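Local coordinates for protein lactate racemase (Thermoanaerobacterium thermosaccharolyticum, PDB 2YJG) that interconverts the D- and L-isomers of lactate as a homodimer that uses a nickel-pincer mononucleotide cofactor, at residues H73-P78 against E168-P173; E203-P208 against N218-D223; I313-E318 against V372-D377. All coordinates share one frame; numbering follows the deposited sequence.

Contact 1 (H73-P78 against E168-P173). With SO4 (sulfate ion), chain E.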
ATOM      1  N   HIS A  73     -11.637  -5.808   3.121  1.00 29.45           N
ATOM      2  CA  HIS A  73     -11.671  -4.755   4.153  1.00 31.35           C
ATOM      3  C   HIS A  73     -12.962  -4.722   4.982  1.00 31.36           C
ATOM      4  O   HIS A  73     -12.939  -4.224   6.112  1.00 32.45           O
ATOM      5  CB  HIS A  73     -11.468  -3.349   3.501  1.00 32.15           C
ATOM      6  CG  HIS A  73     -12.519  -3.018   2.482  1.00 35.52           C
ATOM      7  ND1 HIS A  73     -12.671  -3.733   1.311  1.00 38.60           N
ATOM      8  CD2 HIS A  73     -13.494  -2.079   2.470  1.00 40.95           C
ATOM      9  CE1 HIS A  73     -13.696  -3.257   0.627  1.00 40.44           C
ATOM     10  NE2 HIS A  73     -14.224  -2.260   1.316  1.00 40.99           N
ATOM     11  N   THR A  74     -14.072  -5.212   4.444  1.00 31.22           N
ATOM     12  CA  THR A  74     -15.317  -5.292   5.213  1.00 31.63           C
ATOM     13  C   THR A  74     -15.441  -6.501   6.198  1.00 30.13           C
ATOM     14  O   THR A  74     -16.385  -6.555   6.987  1.00 29.42           O
ATOM     15  CB  THR A  74     -16.568  -5.293   4.307  1.00 32.11           C
ATOM     16  OG1 THR A  74     -16.791  -6.590   3.740  1.00 35.14           O
ATOM     17  CG2 THR A  74     -16.461  -4.234   3.170  1.00 34.81           C
ATOM     18  N   ARG A  75     -14.521  -7.473   6.137  1.00 27.54           N
ATOM     19  CA  ARG A  75     -14.637  -8.665   6.974  1.00 26.48           C
ATOM     20  C   ARG A  75     -13.589  -8.550   8.064  1.00 26.17           C
ATOM     21  O   ARG A  75     -12.534  -7.943   7.847  1.00 27.03           O
ATOM     22  CB  ARG A  75     -14.439  -9.953   6.158  1.00 26.18           C
ATOM     23  CG  ARG A  75     -15.354 -10.097   4.940  1.00 28.88           C
ATOM     24  CD  ARG A  75     -16.839  -9.903   5.206  1.00 33.90           C
ATOM     25  NE  ARG A  75     -17.406 -11.009   5.994  1.00 39.11           N
ATOM     26  CZ  ARG A  75     -18.136 -10.894   7.122  1.00 43.13           C
ATOM     27  NH1 ARG A  75     -18.453  -9.711   7.674  1.00 42.58           N
ATOM     28  NH2 ARG A  75     -18.572 -12.000   7.711  1.00 43.27           N
ATOM     29  N   PRO A  76     -13.866  -9.101   9.246  1.00 24.65           N
ATOM     30  CA  PRO A  76     -12.918  -9.005  10.364  1.00 24.69           C
ATOM     31  C   PRO A  76     -11.784 -10.023  10.420  1.00 23.68           C
ATOM     32  O   PRO A  76     -11.197 -10.222  11.494  1.00 24.25           O
ATOM     33  CB  PRO A  76     -13.836  -9.168  11.576  1.00 25.47           C
ATOM     34  CG  PRO A  76     -14.825 -10.131  11.124  1.00 24.43           C
ATOM     35  CD  PRO A  76     -15.112  -9.766   9.661  1.00 25.90           C
ATOM     36  N   VAL A  77     -11.446 -10.648   9.298  1.00 21.29           N
ATOM     37  CA  VAL A  77     -10.348 -11.606   9.271  1.00 20.22           C
ATOM     38  C   VAL A  77      -9.022 -10.943   9.736  1.00 19.53           C
ATOM     39  O   VAL A  77      -8.594  -9.899   9.223  1.00 18.84           O
ATOM     40  CB  VAL A  77     -10.191 -12.253   7.886  1.00 19.05           C
ATOM     41  CG1 VAL A  77      -9.075 -13.262   7.912  1.00 20.21           C
ATOM     42  CG2 VAL A  77     -11.490 -12.870   7.400  1.00 19.82           C
ATOM     43  N   PRO A  78      -8.380 -11.517  10.758  1.00 20.58           N
ATOM     44  CA  PRO A  78      -7.176 -10.935  11.322  1.00 20.05           C
ATOM     45  C   PRO A  78      -5.960 -11.290  10.485  1.00 19.16           C
ATOM     46  O   PRO A  78      -5.074 -12.018  10.923  1.00 18.45           O
ATOM     47  CB  PRO A  78      -7.091 -11.560  12.713  1.00 20.68           C
ATOM     48  CG  PRO A  78      -7.760 -12.873  12.580  1.00 20.23           C
ATOM     49  CD  PRO A  78      -8.815 -12.719  11.497  1.00 21.03           C
ATOM     50  N   GLU A 168      -8.188 -18.325   3.057  1.00 14.23           N
ATOM     51  CA  GLU A 168      -8.352 -18.102   4.447  1.00 14.85           C
ATOM     52  C   GLU A 168      -9.684 -17.412   4.683  1.00 14.70           C
ATOM     53  O   GLU A 168     -10.333 -16.894   3.763  1.00 16.50           O
ATOM     54  CB  GLU A 168      -7.213 -17.319   5.051  1.00 15.16           C
ATOM     55  CG  GLU A 168      -7.062 -15.884   4.577  1.00 17.52           C
ATOM     56  CD  GLU A 168      -6.310 -14.995   5.574  1.00 22.68           C
ATOM     57  OE1 GLU A 168      -5.784 -15.530   6.579  1.00 25.52           O
ATOM     58  OE2 GLU A 168      -6.255 -13.753   5.356  1.00 20.90           O
ATOM     59  N   GLY A 169     -10.123 -17.433   5.928  1.00 13.65           N
ATOM     60  CA  GLY A 169     -11.446 -16.877   6.250  1.00 12.66           C
ATOM     61  C   GLY A 169     -11.738 -16.989   7.734  1.00 12.80           C
ATOM     62  O   GLY A 169     -10.860 -17.358   8.524  1.00 12.99           O
ATOM     63  N   PHE A 170     -12.988 -16.737   8.117  1.00 12.18           N
ATOM     64  CA  PHE A 170     -13.426 -16.944   9.513  1.00 13.00           C
ATOM     65  C   PHE A 170     -14.840 -17.552   9.519  1.00 12.66           C
ATOM     66  O   PHE A 170     -15.595 -17.496   8.464  1.00 14.42           O
ATOM     67  CB  PHE A 170     -13.388 -15.634  10.307  1.00 13.52           C
ATOM     68  CG  PHE A 170     -14.524 -14.758  10.060  1.00 15.62           C
ATOM     69  CD1 PHE A 170     -14.824 -14.320   8.796  1.00 17.80           C
ATOM     70  CD2 PHE A 170     -15.322 -14.366  11.092  1.00 19.27           C
ATOM     71  CE1 PHE A 170     -15.938 -13.558   8.590  1.00 22.98           C
ATOM     72  CE2 PHE A 170     -16.393 -13.570  10.877  1.00 22.76           C
ATOM     73  CZ  PHE A 170     -16.692 -13.182   9.629  1.00 23.75           C
ATOM     74  N   ILE A 171     -15.206 -18.128  10.656  1.00 11.34           N
ATOM     75  CA  ILE A 171     -16.453 -18.900  10.732  1.00 11.35           C
ATOM     76  C   ILE A 171     -17.365 -18.324  11.801  1.00 10.87           C
ATOM     77  O   ILE A 171     -16.957 -18.244  12.972  1.00 11.39           O
ATOM     78  CB  ILE A 171     -16.193 -20.393  11.030  1.00 11.94           C
ATOM     79  CG1 ILE A 171     -15.488 -21.087   9.911  1.00 12.93           C
ATOM     80  CG2 ILE A 171     -17.560 -21.082  11.285  1.00 13.78           C
ATOM     81  CD1 ILE A 171     -14.868 -22.451  10.269  1.00 11.96           C
ATOM     82  N   GLU A 172     -18.582 -17.905  11.453  1.00 10.07           N
ATOM     83  CA  GLU A 172     -19.562 -17.407  12.431  1.00 11.96           C
ATOM     84  C   GLU A 172     -20.925 -17.753  11.801  1.00 11.45           C
ATOM     85  O   GLU A 172     -20.992 -18.070  10.607  1.00 11.08           O
ATOM     86  CB  GLU A 172     -19.462 -15.896  12.656  1.00 14.27           C
ATOM     87  CG  GLU A 172     -19.918 -15.068  11.416  1.00 14.91           C
ATOM     88  CD  GLU A 172     -19.733 -13.553  11.581  1.00 20.91           C
ATOM     89  OE1 GLU A 172     -19.125 -13.106  12.595  1.00 15.80           O
ATOM     90  OE2 GLU A 172     -20.186 -12.834  10.648  1.00 19.69           O
ATOM     91  N   PRO A 173     -22.020 -17.631  12.556  1.00 10.67           N
ATOM     92  CA  PRO A 173     -23.275 -18.035  11.967  1.00 11.71           C
ATOM     93  C   PRO A 173     -23.655 -17.081  10.866  1.00 12.04           C
ATOM     94  O   PRO A 173     -23.244 -15.933  10.898  1.00 12.33           O
ATOM     95  CB  PRO A 173     -24.255 -17.875  13.132  1.00 11.84           C
ATOM     96  CG  PRO A 173     -23.395 -18.069  14.362  1.00 12.91           C
ATOM     97  CD  PRO A 173     -22.143 -17.410  14.003  1.00 12.44           C
TER
HETATM   98  S   SO4 E1429     -17.438 -14.726   4.160  1.00 42.16           S
HETATM   99  O1  SO4 E1429     -16.536 -15.357   3.196  1.00 42.20           O
HETATM  100  O2  SO4 E1429     -16.580 -14.063   5.172  1.00 39.49           O
HETATM  101  O3  SO4 E1429     -18.374 -13.715   3.591  1.00 32.86           O
HETATM  102  O4  SO4 E1429     -18.191 -15.822   4.669  1.00 39.90           O

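Contact 2 (E203-P208 against N218-D223)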
ATOM      1  N   GLU A 203     -35.958 -18.294  -4.994  1.00 12.29           N
ATOM      2  CA  GLU A 203     -36.212 -19.718  -4.807  1.00 14.18           C
ATOM      3  C   GLU A 203     -35.327 -20.306  -3.722  1.00 12.56           C
ATOM      4  O   GLU A 203     -35.765 -21.129  -2.893  1.00 13.42           O
ATOM      5  CB  GLU A 203     -35.928 -20.483  -6.101  1.00 16.03           C
ATOM      6  CG  GLU A 203     -36.415 -21.888  -6.028  1.00 19.61           C
ATOM      7  CD  GLU A 203     -36.492 -22.536  -7.414  1.00 28.73           C
ATOM      8  OE1 GLU A 203     -36.257 -21.838  -8.435  1.00 28.09           O
ATOM      9  OE2 GLU A 203     -36.734 -23.755  -7.449  1.00 34.52           O
ATOM     10  N   PHE A 204     -34.069 -19.888  -3.733  1.00 13.19           N
ATOM     11  CA  PHE A 204     -33.090 -20.331  -2.719  1.00 13.32           C
ATOM     12  C   PHE A 204     -33.466 -19.755  -1.363  1.00 13.29           C
ATOM     13  O   PHE A 204     -33.545 -20.452  -0.342  1.00 10.89           O
ATOM     14  CB  PHE A 204     -31.714 -19.852  -3.109  1.00 14.66           C
ATOM     15  CG  PHE A 204     -30.987 -20.771  -4.091  1.00 15.96           C
ATOM     16  CD1 PHE A 204     -31.617 -21.812  -4.740  1.00 20.36           C
ATOM     17  CD2 PHE A 204     -29.649 -20.535  -4.367  1.00 17.47           C
ATOM     18  CE1 PHE A 204     -30.930 -22.646  -5.584  1.00 25.63           C
ATOM     19  CE2 PHE A 204     -28.942 -21.386  -5.167  1.00 21.90           C
ATOM     20  CZ  PHE A 204     -29.585 -22.453  -5.792  1.00 22.94           C
ATOM     21  N   ILE A 205     -33.745 -18.455  -1.344  1.00 11.75           N
ATOM     22  CA  ILE A 205     -34.019 -17.802  -0.040  1.00 12.69           C
ATOM     23  C   ILE A 205     -35.298 -18.365   0.639  1.00 11.99           C
ATOM     24  O   ILE A 205     -35.423 -18.397   1.858  1.00 12.12           O
ATOM     25  CB  ILE A 205     -34.051 -16.300  -0.214  1.00 11.49           C
ATOM     26  CG1 ILE A 205     -32.674 -15.774  -0.620  1.00 12.48           C
ATOM     27  CG2 ILE A 205     -34.550 -15.585   1.062  1.00 10.75           C
ATOM     28  CD1 ILE A 205     -31.565 -15.824   0.459  1.00 15.08           C
ATOM     29  N   LYS A 206     -36.257 -18.771  -0.160  1.00 12.11           N
ATOM     30  CA  LYS A 206     -37.502 -19.348   0.340  1.00 14.11           C
ATOM     31  C   LYS A 206     -37.359 -20.745   0.876  1.00 13.85           C
ATOM     32  O   LYS A 206     -38.234 -21.242   1.625  1.00 13.63           O
ATOM     33  CB  LYS A 206     -38.602 -19.323  -0.745  1.00 15.26           C
ATOM     34  CG  LYS A 206     -39.912 -20.019  -0.377  1.00 21.48           C
ATOM     35  CD  LYS A 206     -40.970 -19.135   0.292  1.00 25.96           C
ATOM     36  CE  LYS A 206     -42.415 -19.670   0.081  1.00 29.60           C
ATOM     37  NZ  LYS A 206     -43.537 -18.812   0.650  1.00 33.27           N
ATOM     38  N   ASN A 207     -36.260 -21.411   0.550  1.00 12.49           N
ATOM     39  CA  ASN A 207     -36.098 -22.792   0.986  1.00 13.89           C
ATOM     40  C   ASN A 207     -36.045 -22.852   2.507  1.00 13.11           C
ATOM     41  O   ASN A 207     -35.418 -22.028   3.131  1.00 10.94           O
ATOM     42  CB  ASN A 207     -34.833 -23.363   0.359  1.00 13.00           C
ATOM     43  CG  ASN A 207     -34.645 -24.824   0.634  1.00 15.33           C
ATOM     44  OD1 ASN A 207     -34.277 -25.213   1.745  1.00 14.93           O
ATOM     45  ND2 ASN A 207     -34.811 -25.676  -0.434  1.00 13.06           N
ATOM     46  N   PRO A 208     -36.659 -23.883   3.110  1.00 13.65           N
ATOM     47  CA  PRO A 208     -36.711 -23.864   4.555  1.00 13.52           C
ATOM     48  C   PRO A 208     -35.377 -24.160   5.247  1.00 12.15           C
ATOM     49  O   PRO A 208     -35.242 -23.943   6.473  1.00 12.43           O
ATOM     50  CB  PRO A 208     -37.739 -24.956   4.876  1.00 14.98           C
ATOM     51  CG  PRO A 208     -37.942 -25.739   3.613  1.00 16.85           C
ATOM     52  CD  PRO A 208     -37.600 -24.856   2.497  1.00 14.29           C
ATOM     53  N   ASN A 218     -29.305 -27.233   2.561  1.00 13.36           N
ATOM     54  CA  ASN A 218     -29.314 -25.777   2.249  1.00 14.26           C
ATOM     55  C   ASN A 218     -28.837 -25.582   0.819  1.00 12.75           C
ATOM     56  O   ASN A 218     -27.675 -25.865   0.517  1.00 12.32           O
ATOM     57  CB  ASN A 218     -28.432 -24.957   3.234  1.00 13.05           C
ATOM     58  CG  ASN A 218     -28.453 -23.484   2.963  1.00 13.24           C
ATOM     59  OD1 ASN A 218     -28.822 -23.056   1.861  1.00 13.85           O
ATOM     60  ND2 ASN A 218     -28.165 -22.664   4.000  1.00 12.88           N
ATOM     61  N   PRO A 219     -29.736 -25.156  -0.089  1.00 13.73           N
ATOM     62  CA  PRO A 219     -29.344 -25.172  -1.501  1.00 13.68           C
ATOM     63  C   PRO A 219     -28.320 -24.109  -1.865  1.00 12.64           C
ATOM     64  O   PRO A 219     -27.619 -24.292  -2.837  1.00 12.25           O
ATOM     65  CB  PRO A 219     -30.664 -24.890  -2.218  1.00 14.97           C
ATOM     66  CG  PRO A 219     -31.458 -24.084  -1.250  1.00 13.29           C
ATOM     67  CD  PRO A 219     -31.137 -24.711   0.061  1.00 16.45           C
ATOM     68  N   ILE A 220     -28.258 -23.023  -1.092  1.00 11.96           N
ATOM     69  CA  ILE A 220     -27.271 -21.956  -1.290  1.00 13.22           C
ATOM     70  C   ILE A 220     -25.904 -22.555  -1.044  1.00 13.11           C
ATOM     71  O   ILE A 220     -24.980 -22.478  -1.865  1.00 14.71           O
ATOM     72  CB  ILE A 220     -27.496 -20.725  -0.318  1.00 12.64           C
ATOM     73  CG1 ILE A 220     -28.839 -20.110  -0.618  1.00 15.62           C
ATOM     74  CG2 ILE A 220     -26.392 -19.704  -0.563  1.00 10.83           C
ATOM     75  CD1 ILE A 220     -29.468 -19.149   0.377  1.00 15.58           C
ATOM     76  N   HIS A 221     -25.813 -23.227   0.084  1.00 14.64           N
ATOM     77  CA  HIS A 221     -24.608 -23.929   0.515  1.00 14.36           C
ATOM     78  C   HIS A 221     -24.228 -25.036  -0.447  1.00 14.63           C
ATOM     79  O   HIS A 221     -23.049 -25.209  -0.821  1.00 16.06           O
ATOM     80  CB  HIS A 221     -24.822 -24.477   1.906  1.00 14.00           C
ATOM     81  CG  HIS A 221     -23.670 -25.272   2.420  1.00 13.28           C
ATOM     82  ND1 HIS A 221     -22.429 -24.718   2.659  1.00 12.56           N
ATOM     83  CD2 HIS A 221     -23.572 -26.581   2.712  1.00 16.35           C
ATOM     84  CE1 HIS A 221     -21.629 -25.663   3.109  1.00 12.48           C
ATOM     85  NE2 HIS A 221     -22.297 -26.803   3.153  1.00 14.89           N
ATOM     86  N   ARG A 222     -25.213 -25.764  -0.947  1.00 16.42           N
ATOM     87  CA  ARG A 222     -24.925 -26.806  -1.950  1.00 15.63           C
ATOM     88  C   ARG A 222     -24.234 -26.264  -3.207  1.00 15.35           C
ATOM     89  O   ARG A 222     -23.272 -26.863  -3.696  1.00 16.32           O
ATOM     90  CB  ARG A 222     -26.256 -27.518  -2.333  1.00 17.29           C
ATOM     91  CG  ARG A 222     -26.069 -28.647  -3.345  1.00 20.49           C
ATOM     92  CD  ARG A 222     -27.410 -29.335  -3.803  1.00 27.87           C
ATOM     93  NE  ARG A 222     -27.160 -30.366  -4.837  1.00 35.31           N
ATOM     94  CZ  ARG A 222     -28.091 -30.912  -5.646  1.00 40.24           C
ATOM     95  NH1 ARG A 222     -29.371 -30.527  -5.608  1.00 42.86           N
ATOM     96  NH2 ARG A 222     -27.738 -31.852  -6.520  1.00 40.87           N
ATOM     97  N   ASP A 223     -24.742 -25.163  -3.764  1.00 14.39           N
ATOM     98  CA  ASP A 223     -24.076 -24.506  -4.914  1.00 14.37           C
ATOM     99  C   ASP A 223     -22.674 -24.022  -4.568  1.00 15.13           C
ATOM    100  O   ASP A 223     -21.767 -24.164  -5.402  1.00 14.81           O
ATOM    101  CB  ASP A 223     -24.954 -23.376  -5.525  1.00 14.07           C
ATOM    102  CG  ASP A 223     -25.931 -23.911  -6.614  1.00 16.84           C
ATOM    103  OD1 ASP A 223     -26.137 -25.170  -6.720  1.00 19.49           O
ATOM    104  OD2 ASP A 223     -26.447 -23.077  -7.342  1.00 20.06           O
TER

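Contact 3 (I313-E318 against V372-D377)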
ATOM      1  N   ILE A 313     -41.500  -9.068  18.066  1.00 16.09           N
ATOM      2  CA  ILE A 313     -40.075  -9.046  18.209  1.00 14.85           C
ATOM      3  C   ILE A 313     -39.658  -7.580  18.405  1.00 14.60           C
ATOM      4  O   ILE A 313     -39.970  -6.707  17.533  1.00 14.16           O
ATOM      5  CB  ILE A 313     -39.398  -9.619  16.943  1.00 14.19           C
ATOM      6  CG1 ILE A 313     -39.731 -11.111  16.773  1.00 12.10           C
ATOM      7  CG2 ILE A 313     -37.868  -9.379  16.941  1.00 13.60           C
ATOM      8  CD1 ILE A 313     -39.637 -11.575  15.195  1.00 11.35           C
ATOM      9  N   ILE A 314     -38.997  -7.302  19.527  1.00 13.08           N
ATOM     10  CA  ILE A 314     -38.328  -5.987  19.811  1.00 13.98           C
ATOM     11  C   ILE A 314     -36.846  -6.129  19.546  1.00 12.87           C
ATOM     12  O   ILE A 314     -36.170  -7.025  20.075  1.00 12.83           O
ATOM     13  CB  ILE A 314     -38.503  -5.497  21.264  1.00 14.68           C
ATOM     14  CG1 ILE A 314     -39.970  -5.397  21.630  1.00 15.07           C
ATOM     15  CG2 ILE A 314     -37.777  -4.176  21.461  1.00 14.22           C
ATOM     16  CD1 ILE A 314     -40.299  -5.371  23.163  1.00 15.41           C
ATOM     17  N   ILE A 315     -36.331  -5.265  18.690  1.00 12.18           N
ATOM     18  CA  ILE A 315     -34.935  -5.288  18.334  1.00 12.01           C
ATOM     19  C   ILE A 315     -34.309  -3.896  18.569  1.00 13.07           C
ATOM     20  O   ILE A 315     -34.801  -2.896  18.055  1.00 12.44           O
ATOM     21  CB  ILE A 315     -34.669  -5.765  16.859  1.00 12.79           C
ATOM     22  CG1 ILE A 315     -33.171  -5.886  16.708  1.00 12.92           C
ATOM     23  CG2 ILE A 315     -35.229  -4.838  15.823  1.00 11.36           C
ATOM     24  CD1 ILE A 315     -32.594  -6.747  15.650  1.00 11.01           C
ATOM     25  N   ALA A 316     -33.205  -3.864  19.316  1.00 12.78           N
ATOM     26  CA  ALA A 316     -32.480  -2.650  19.505  1.00 12.90           C
ATOM     27  C   ALA A 316     -31.350  -2.649  18.526  1.00 11.61           C
ATOM     28  O   ALA A 316     -30.523  -3.529  18.560  1.00 12.85           O
ATOM     29  CB  ALA A 316     -31.961  -2.515  20.942  1.00 14.35           C
ATOM     30  N   ALA A 317     -31.358  -1.643  17.642  1.00 10.79           N
ATOM     31  CA  ALA A 317     -30.399  -1.478  16.530  1.00 11.36           C
ATOM     32  C   ALA A 317     -30.324   0.036  16.214  1.00 11.93           C
ATOM     33  O   ALA A 317     -31.293   0.645  15.779  1.00 13.50           O
ATOM     34  CB  ALA A 317     -30.840  -2.298  15.275  1.00  9.98           C
ATOM     35  N   GLU A 318     -29.195   0.658  16.522  1.00 13.47           N
ATOM     36  CA  GLU A 318     -29.073   2.130  16.392  1.00 13.01           C
ATOM     37  C   GLU A 318     -29.302   2.554  14.963  1.00 12.06           C
ATOM     38  O   GLU A 318     -29.985   3.547  14.697  1.00 10.74           O
ATOM     39  CB  GLU A 318     -27.684   2.544  16.839  1.00 13.02           C
ATOM     40  CG  GLU A 318     -27.411   4.006  16.679  1.00 10.89           C
ATOM     41  CD  GLU A 318     -26.037   4.423  17.084  1.00 15.75           C
ATOM     42  OE1 GLU A 318     -25.039   3.891  16.531  1.00 14.96           O
ATOM     43  OE2 GLU A 318     -25.958   5.334  17.951  1.00 17.66           O
ATOM     44  N   VAL A 372     -42.737  -6.346  14.349  1.00 15.12           N
ATOM     45  CA  VAL A 372     -41.409  -5.964  14.764  1.00 14.97           C
ATOM     46  C   VAL A 372     -41.462  -4.529  15.236  1.00 14.41           C
ATOM     47  O   VAL A 372     -42.127  -3.636  14.599  1.00 16.41           O
ATOM     48  CB  VAL A 372     -40.391  -6.162  13.648  1.00 14.82           C
ATOM     49  CG1 VAL A 372     -38.990  -5.638  14.059  1.00 12.12           C
ATOM     50  CG2 VAL A 372     -40.336  -7.650  13.254  1.00 15.25           C
ATOM     51  N   ILE A 373     -40.853  -4.328  16.393  1.00 13.23           N
ATOM     52  CA  ILE A 373     -40.689  -3.001  16.977  1.00 12.73           C
ATOM     53  C   ILE A 373     -39.221  -2.690  16.985  1.00 12.63           C
ATOM     54  O   ILE A 373     -38.415  -3.478  17.496  1.00 13.01           O
ATOM     55  CB  ILE A 373     -41.249  -2.886  18.446  1.00 12.69           C
ATOM     56  CG1 ILE A 373     -42.750  -3.070  18.442  1.00 16.72           C
ATOM     57  CG2 ILE A 373     -40.875  -1.509  19.082  1.00 13.63           C
ATOM     58  CD1 ILE A 373     -43.323  -3.512  19.716  1.00 17.53           C
ATOM     59  N   MET A 374     -38.835  -1.562  16.401  1.00 11.88           N
ATOM     60  CA  MET A 374     -37.425  -1.217  16.416  1.00 11.84           C
ATOM     61  C   MET A 374     -37.146  -0.028  17.385  1.00 12.72           C
ATOM     62  O   MET A 374     -37.722   1.043  17.270  1.00 13.38           O
ATOM     63  CB  MET A 374     -36.890  -0.894  15.018  1.00 13.18           C
ATOM     64  CG  MET A 374     -36.931  -2.010  13.997  1.00 13.24           C
ATOM     65  SD  MET A 374     -36.011  -1.598  12.499  1.00 13.14           S
ATOM     66  CE  MET A 374     -34.388  -1.851  13.034  1.00  8.18           C
ATOM     67  N   VAL A 375     -36.255  -0.255  18.329  1.00 12.53           N
ATOM     68  CA  VAL A 375     -35.612   0.797  19.122  1.00 13.13           C
ATOM     69  C   VAL A 375     -34.389   1.222  18.351  1.00 13.49           C
ATOM     70  O   VAL A 375     -33.433   0.472  18.196  1.00 11.99           O
ATOM     71  CB  VAL A 375     -35.234   0.279  20.586  1.00 13.91           C
ATOM     72  CG1 VAL A 375     -34.402   1.298  21.410  1.00 14.86           C
ATOM     73  CG2 VAL A 375     -36.529  -0.161  21.363  1.00 14.65           C
ATOM     74  N   THR A 376     -34.410   2.488  17.906  1.00 13.87           N
ATOM     75  CA  THR A 376     -33.495   2.981  16.933  1.00 15.17           C
ATOM     76  C   THR A 376     -33.431   4.503  17.027  1.00 15.58           C
ATOM     77  O   THR A 376     -34.279   5.092  17.623  1.00 15.30           O
ATOM     78  CB  THR A 376     -33.944   2.520  15.535  1.00 15.48           C
ATOM     79  OG1 THR A 376     -32.873   2.711  14.648  1.00 13.91           O
ATOM     80  CG2 THR A 376     -35.173   3.261  15.040  1.00 18.30           C
ATOM     81  N   ASP A 377     -32.384   5.072  16.454  1.00 17.06           N
ATOM     82  CA  ASP A 377     -32.158   6.510  16.344  1.00 19.05           C
ATOM     83  C   ASP A 377     -33.362   7.155  15.741  1.00 19.78           C
ATOM     84  O   ASP A 377     -33.916   6.602  14.793  1.00 19.10           O
ATOM     85  CB  ASP A 377     -30.932   6.718  15.449  1.00 19.80           C
ATOM     86  CG  ASP A 377     -30.393   8.115  15.482  1.00 26.24           C
ATOM     87  OD1 ASP A 377     -31.081   9.055  14.953  1.00 29.85           O
ATOM     88  OD2 ASP A 377     -29.239   8.250  15.986  1.00 28.63           O
TER
HETATM   89  O   HOH W   1     -27.773   7.078  18.360  1.00 19.39           O

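Contact 1 (H73-P78 against E168-P173)
V77 and F170 make the closest backbone approach, with CA atoms 6.2 Å apart, and since no backbone hydrogen bond joins 73-78 to 168-173 the contact rests on side chains. P76 meets the F170 ring over a face. Its CG sits there offset toward the rim, 4.1 Å from the F170 ring centroid and 25° off the normal, which meets the definition of a CH-pi contact, while P76 CD lies 3.8 Å from F170 CZ. CB of F170 points toward the loop, and chi1 of 79° sets CG between the backbone N and the carbonyl carbon. V77 splits its branches: V77 CG2 comes within 3.9 Å of F170 CD1, and V77 CG1 reaches E168 OE2 at 3.8 Å, an oxygen whose hydrogen-bond partners are T70 and S79.

In the fold, 73-78 follows strand 66-71 and precedes helix 79-91, so the contact lies at the C-terminal ends of the neighbouring parallel strands 66-71 and 164-170, where alpha/beta domains commonly place their sites. H73, T74 and R75 probably bind the nickel cofactor, by similarity.

R75 bends at chi2 and chi3 and crosses F170 at about a right angle. R75 NH2 forms a salt bridge with E172 OE2, weak as a hydrogen bond at 3.5 Å. At the ring edge, the 2.9 Å distance from R75 NH2 to F170 CZ is doubtfully short. R75 NE donates to sulfate O2 at 3.3 Å, nearly straight at 170°; the sulfate, probably from the crystallisation liquor, is also held by G181 N. An alanine in place of R75 would probably leave E172 without its charged mate across the contact and the sulfate without its NE donor.

Contact 2 (E203-P208 against N218-D223)
The capped first turn of helix 219-230 packs against the end of helix 202-206, P219 and I220 meeting F204 across the nine residues between the segments. N218 is the N-cap: its OD1 accepts from I220 N at 3.0 Å, with the donor tilted 30° from the carbonyl plane, and more weakly from H221 N. Its ND2 is satisfied by F176 O and V214 O, so both ends of the amide are fixed.

F204 is the main side chain of the contact. Its ring takes P219 CB over one face, offset toward the rim, 4.3 Å from the F204 centroid, a CH-pi contact. I220 CG1 adds an approach to F204 CB at 3.8 Å. The ring edge is met by D223 OD2, in plane and 3.6 Å from F204 CZ, with the carboxylate turned 74° from the ring; the same oxygen is hydrogen-bonded to S149, so it has a polar partner beside its aromatic neighbour.

I205 and I220 touch through their CD1 atoms at 3.9 Å. The I205 side chain is about 5 Å from that of H200, which by similarity probably ligates the nickel in the holoenzyme. N207 comes at P219 tip to tip: its OD1 bonds to Y209 N, while N207 CG stands 3.6 Å from P219 CD.

Contact 3 (I313-E318 against V372-D377)
I313, I315, V372 and M374 lie on one face of the parallel strand pair, I314, A316, I373 and V375 on the other, with the flat carboxylates of E318 and D377 beyond the strand ends. These carboxylates share one water, which donates to E318 OE2 at 2.6 Å and to D377 OD2; D377 OD1 is bonded to K379 N. E318 OE2 and D377 OD2 are 4.8 Å apart, and the bridging water would probably ease the repulsion of like charges.

The strand axes approach to 4.7 Å, with N-to-C directions 21° apart. Donors alternate between the strands: I373 N to I313 O, I315 N to I373 O, V375 N to I315 O and A317 N to V375 O. I373 N to I313 O is the shortest at 2.8 Å, and V375 N to I315 O is the most bent, its N-H...O angle being 149°. Past the strands, T376 OG1 lies 2.8 Å from A317 O and 3.0 Å from E318 O, and it is also hydrogen-bonded to N380 ND2.

On the first face, I315 and M374 lie side by side and point the same way, I315 CG2 3.8 Å from M374 CG. The bend at M374 chi3 (77°) places M374 CE within 4.2 Å of A317 CB. Helix 293-305 covers this face around M374, while A398 of helix 395-405 meets I314, I373 and V375 on the other. Strands 311-316 and 371-375 are thus neighbours in a parallel sheet with helices against both faces, joined through intervening helices as a beta-alpha-beta crossover of an alpha/beta domain.

The three contacts follow one another along the chain without interleaving and do not touch. The centres of contact 1 and contact 2 lie about 22 Å apart, those of contact 1 and contact 3 about 26 Å, and those of contact 2 and contact 3 about 28 Å. Contact 1 belongs to the mixed beta-sheet containing 66-71 and 164-170, contact 3 to the parallel beta-sheet containing 311-316 and 371-375. Contact 2 relates to both: helix 219-230 leads into strand 233-241, whereas I205 touches helix 357-369, which leads into strand 371-375. Contact 1 holds probable cofactor-binding residues, contact 2 lies near others and contact 3 near probable substrate-binding ones, consistent with an active site between the two sheets.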